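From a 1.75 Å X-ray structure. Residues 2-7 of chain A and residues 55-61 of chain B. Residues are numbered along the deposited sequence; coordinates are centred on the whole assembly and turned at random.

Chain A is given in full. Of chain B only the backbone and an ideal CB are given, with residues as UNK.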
ATOM      1  N   ILE A   2      21.474  20.298  -2.338  1.00 16.25           N
ATOM      2  CA  ILE A   2      22.177  20.657  -3.598  1.00 15.16           C
ATOM      3  C   ILE A   2      21.430  21.838  -4.214  1.00 15.10           C
ATOM      4  O   ILE A   2      20.202  21.801  -4.250  1.00 15.53           O
ATOM      5  CB  ILE A   2      22.245  19.442  -4.536  1.00 14.23           C
ATOM      6  CG1 ILE A   2      23.203  18.392  -3.963  1.00 14.21           C
ATOM      7  CG2 ILE A   2      22.595  19.862  -5.952  1.00 14.43           C
ATOM      8  CD1 ILE A   2      23.221  17.075  -4.703  1.00 13.97           C
ATOM      9  N   ASN A   3      22.157  22.853  -4.681  1.00 14.37           N
ATOM     10  CA  ASN A   3      21.524  24.036  -5.320  1.00 14.30           C
ATOM     11  C   ASN A   3      22.187  24.340  -6.664  1.00 13.74           C
ATOM     12  O   ASN A   3      21.883  25.399  -7.228  1.00 13.49           O
ATOM     13  CB  ASN A   3      21.533  25.235  -4.374  1.00 14.90           C
ATOM     14  CG  ASN A   3      22.922  25.683  -3.994  1.00 14.96           C
ATOM     15  OD1 ASN A   3      23.904  25.260  -4.599  1.00 14.45           O
ATOM     16  ND2 ASN A   3      23.002  26.562  -3.011  1.00 16.44           N
ATOM     17  N   GLY A   4      23.026  23.439  -7.174  1.00 13.48           N
ATOM     18  CA  GLY A   4      23.606  23.530  -8.527  1.00 13.53           C
ATOM     19  C   GLY A   4      24.934  24.267  -8.553  1.00 13.99           C
ATOM     20  O   GLY A   4      25.505  24.433  -9.645  1.00 12.55           O
ATOM     21  N   SER A   5      25.424  24.705  -7.398  1.00 14.38           N
ATOM     22  CA  SER A   5      26.732  25.388  -7.276  1.00 15.73           C
ATOM     23  C   SER A   5      27.821  24.405  -7.713  1.00 16.10           C
ATOM     24  O   SER A   5      27.683  23.175  -7.451  1.00 15.30           O
ATOM     25  CB  SER A   5      26.934  25.908  -5.882  1.00 16.81           C
ATOM     26  OG  SER A   5      27.032  24.829  -4.979  1.00 20.27           O
ATOM     27  N   LYS A   6      28.869  24.894  -8.369  1.00 16.48           N
ATOM     28  CA  LYS A   6      29.927  23.989  -8.879  1.00 17.93           C
ATOM     29  C   LYS A   6      30.629  23.308  -7.699  1.00 16.97           C
ATOM     30  O   LYS A   6      30.775  23.912  -6.624  1.00 16.08           O
ATOM     31  CB  LYS A   6      30.898  24.726  -9.800  1.00 20.75           C
ATOM     32  CG  LYS A   6      31.756  25.792  -9.150  1.00 23.21           C
ATOM     33  CD  LYS A   6      32.737  26.413 -10.143  1.00 25.52           C
ATOM     34  CE  LYS A   6      32.058  27.183 -11.252  1.00 27.30           C
ATOM     35  NZ  LYS A   6      32.992  27.471 -12.365  1.00 29.81           N
ATOM     36  N   ARG A   7      31.042  22.066  -7.899  1.00 16.97           N
ATOM     37  CA  ARG A   7      31.800  21.280  -6.898  1.00 17.91           C
ATOM     38  C   ARG A   7      33.267  21.164  -7.293  1.00 16.55           C
ATOM     39  O   ARG A   7      34.058  20.784  -6.444  1.00 17.66           O
ATOM     40  CB  ARG A   7      31.211  19.884  -6.848  1.00 19.62           C
ATOM     41  CG  ARG A   7      29.713  19.908  -6.639  1.00 22.07           C
ATOM     42  CD  ARG A   7      29.450  18.703  -5.805  1.00 25.12           C
ATOM     43  NE  ARG A   7      28.043  18.510  -5.551  1.00 27.36           N
ATOM     44  CZ  ARG A   7      27.531  18.366  -4.344  1.00 27.55           C
ATOM     45  NH1 ARG A   7      28.315  18.391  -3.271  1.00 27.74           N
ATOM     46  NH2 ARG A   7      26.234  18.192  -4.224  1.00 28.30           N
TER
ATOM     47  N   UNK B  55      27.758  36.344  -5.722  1.00 16.66           N
ATOM     48  CA  UNK B  55      28.542  35.188  -5.210  1.00 17.75           C
ATOM     49  C   UNK B  55      27.941  33.897  -5.776  1.00 16.03           C
ATOM     50  O   UNK B  55      28.706  33.039  -6.261  1.00 16.25           O
ATOM     51  CB  UNK B  55      28.546  35.152  -3.680  1.00 17.75           C
ATOM     52  N   UNK B  56      26.620  33.758  -5.690  1.00 15.03           N
ATOM     53  CA  UNK B  56      25.909  32.512  -6.082  1.00 14.40           C
ATOM     54  C   UNK B  56      25.925  32.374  -7.611  1.00 14.11           C
ATOM     55  O   UNK B  56      26.233  31.275  -8.116  1.00 14.43           O
ATOM     56  CB  UNK B  56      24.469  32.516  -5.565  1.00 14.40           C
ATOM     57  N   UNK B  57      25.595  33.446  -8.341  1.00 13.74           N
ATOM     58  CA  UNK B  57      25.642  33.453  -9.816  1.00 14.25           C
ATOM     59  C   UNK B  57      26.979  32.927 -10.318  1.00 15.09           C
ATOM     60  O   UNK B  57      26.984  32.062 -11.227  1.00 16.00           O
ATOM     61  CB  UNK B  57      25.402  34.864 -10.358  1.00 14.25           C
ATOM     62  N   UNK B  58      28.077  33.367  -9.702  1.00 15.15           N
ATOM     63  CA  UNK B  58      29.451  32.936 -10.104  1.00 15.87           C
ATOM     64  C   UNK B  58      29.589  31.429  -9.858  1.00 15.98           C
ATOM     65  O   UNK B  58      30.137  30.739 -10.758  1.00 16.15           O
ATOM     66  CB  UNK B  58      30.524  33.702  -9.328  1.00 15.87           C
ATOM     67  N   UNK B  59      29.048  30.915  -8.749  1.00 15.98           N
ATOM     68  CA  UNK B  59      29.117  29.461  -8.437  1.00 16.48           C
ATOM     69  C   UNK B  59      28.215  28.676  -9.403  1.00 16.12           C
ATOM     70  O   UNK B  59      28.460  27.459  -9.577  1.00 15.17           O
ATOM     71  CB  UNK B  59      28.697  29.194  -6.990  1.00 16.48           C
ATOM     72  N   UNK B  60      27.232  29.336 -10.026  1.00 15.21           N
ATOM     73  CA  UNK B  60      26.377  28.747 -11.091  1.00 15.21           C
ATOM     74  C   UNK B  60      27.032  28.877 -12.469  1.00 15.14           C
ATOM     75  O   UNK B  60      26.406  28.406 -13.445  1.00 16.45           O
ATOM     76  CB  UNK B  60      25.005  29.424 -11.111  1.00 15.21           C
ATOM     77  N   UNK B  61      28.217  29.491 -12.562  1.00 14.57           N
ATOM     78  CA  UNK B  61      28.986  29.629 -13.814  1.00 15.65           C
ATOM     79  C   UNK B  61      28.589  30.860 -14.616  1.00 15.57           C
ATOM     80  O   UNK B  61      28.982  30.948 -15.792  1.00 17.22           O
ATOM     81  CB  UNK B  61      28.802  28.383 -14.682  1.00 15.65           C
TER

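Chain A passes the end of a chain B helix as a segment without regular secondary structure, and the two backbones come nearest at Ser5(A) and position 59, whose CA atoms lie 4.9 Å apart.

Position 55 has helical backbone angles, and no atom of the visible stretch of chain A lies within 5.5 Å of its ideal CB. Chain A therefore sets no demand here, and any residue at ease in a helix would serve. The deposited residue is Glu55(B), which makes no contact with this stretch; its OE1 is hydrogen-bonded elsewhere in the structure.

At position 56 the CA-to-CB bond points sideways and the ideal CB is again beyond 5.5 Å, so a short side chain would leave a gap before Asn3(A) and Ser5(A). A long one could bridge it: an aromatic ring, methionine or leucine could pack there. The residue is Phe56(B). With chi1 at t its ring extends to the chain A segment, CE1 lying 3.5 Å from ND2 of Asn3(A) and 4.4 Å from CB of Ser5(A). Both atoms approach the ring obliquely.

Position 57 is helical and its CB would be out of reach of chain A. Its phi of -50° is open to any residue, so nothing visible singles out the deposited Gly57(B).

Position 58 points sideways, with no atom of the visible stretch of chain A within 5.5 Å of its CB; many helix-compatible residues, polar or aliphatic, would fit. It is Val58(B), whose side chain stays 6.2 Å or more from that stretch. O of Val58(B) accepts a hydrogen bond from N of position 61 (2.9 Å) and lies 4.1 Å from CE of Lys6(A).

Position 59 is where the backbones meet. Its carbonyl O accepts a hydrogen bond from N of Lys6(A) at 2.9 Å, and CA of Ser5(A) makes a CA-H...O contact with the same oxygen at 3.5 Å. Neither interaction needs a particular side chain, as both use the backbone carbonyl. The ideal CB, however, is 3.9 Å from CB of Ser5(A), so the side chain must start close beside chain A; alanine would be accommodated, as would a flexible polar chain able to run alongside Lys6(A). The residue is Gln59(B), m at chi1 and chi2. Its OE1 comes within 3.5 Å of CG of Lys6(A), and a water donates both to this OE1 (2.5 Å) and to O of Lys6(A) (2.7 Å), linking side chain to backbone.

At position 60 CA-to-CB points away, and the ideal CB is 5.2 Å from O of Gly4(A). A branched or long aliphatic chain could turn back to cover that glycine, which has no side chain of its own, and a long polar chain with a donor could also reach the carbonyl. Leu60(B), m then t, covers it: CD2 lies 3.6 Å from O of Gly4(A) and 3.9 Å from O of Asn3(A).

Position 61 has phi +87°, which favours glycine, with asparagine a possible alternative. Gly61(B) closes the helix in a Schellman motif.

Chain B (55-61) EFGVQLG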
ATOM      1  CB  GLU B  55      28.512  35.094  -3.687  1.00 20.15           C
ATOM      2  CG  GLU B  55      29.390  36.107  -2.991  1.00 23.03           C
ATOM      3  CD  GLU B  55      29.180  36.123  -1.486  1.00 26.36           C
ATOM      4  OE1 GLU B  55      28.646  35.127  -0.947  1.00 28.95           O
ATOM      5  OE2 GLU B  55      29.529  37.133  -0.859  1.00 28.93           O
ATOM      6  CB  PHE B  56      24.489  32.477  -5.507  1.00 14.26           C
ATOM      7  CG  PHE B  56      23.763  31.181  -5.765  1.00 14.28           C
ATOM      8  CD1 PHE B  56      24.319  29.974  -5.366  1.00 15.08           C
ATOM      9  CD2 PHE B  56      22.523  31.166  -6.383  1.00 14.91           C
ATOM     10  CE1 PHE B  56      23.655  28.781  -5.606  1.00 14.83           C
ATOM     11  CE2 PHE B  56      21.855  29.974  -6.601  1.00 14.83           C
ATOM     12  CZ  PHE B  56      22.426  28.785  -6.218  1.00 14.48           C
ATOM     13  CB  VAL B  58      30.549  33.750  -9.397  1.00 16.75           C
ATOM     14  CG1 VAL B  58      31.926  33.112  -9.551  1.00 16.43           C
ATOM     15  CG2 VAL B  58      30.557  35.184  -9.913  1.00 17.22           C
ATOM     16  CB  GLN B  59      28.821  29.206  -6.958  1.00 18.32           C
ATOM     17  CG  GLN B  59      29.906  29.737  -6.021  1.00 19.87           C
ATOM     18  CD  GLN B  59      31.320  29.481  -6.505  1.00 22.57           C
ATOM     19  OE1 GLN B  59      31.720  28.344  -6.766  1.00 23.97           O
ATOM     20  NE2 GLN B  59      32.107  30.545  -6.634  1.00 24.32           N
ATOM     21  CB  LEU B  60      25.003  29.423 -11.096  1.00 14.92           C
ATOM     22  CG  LEU B  60      24.104  29.146  -9.898  1.00 14.65           C
ATOM     23  CD1 LEU B  60      22.786  29.894 -10.043  1.00 14.32           C
ATOM     24  CD2 LEU B  60      23.840  27.655  -9.720  1.00 15.51           C
TER
HETATM   25  O   HOH W   1      30.559  26.448  -5.730  1.00 20.28           O
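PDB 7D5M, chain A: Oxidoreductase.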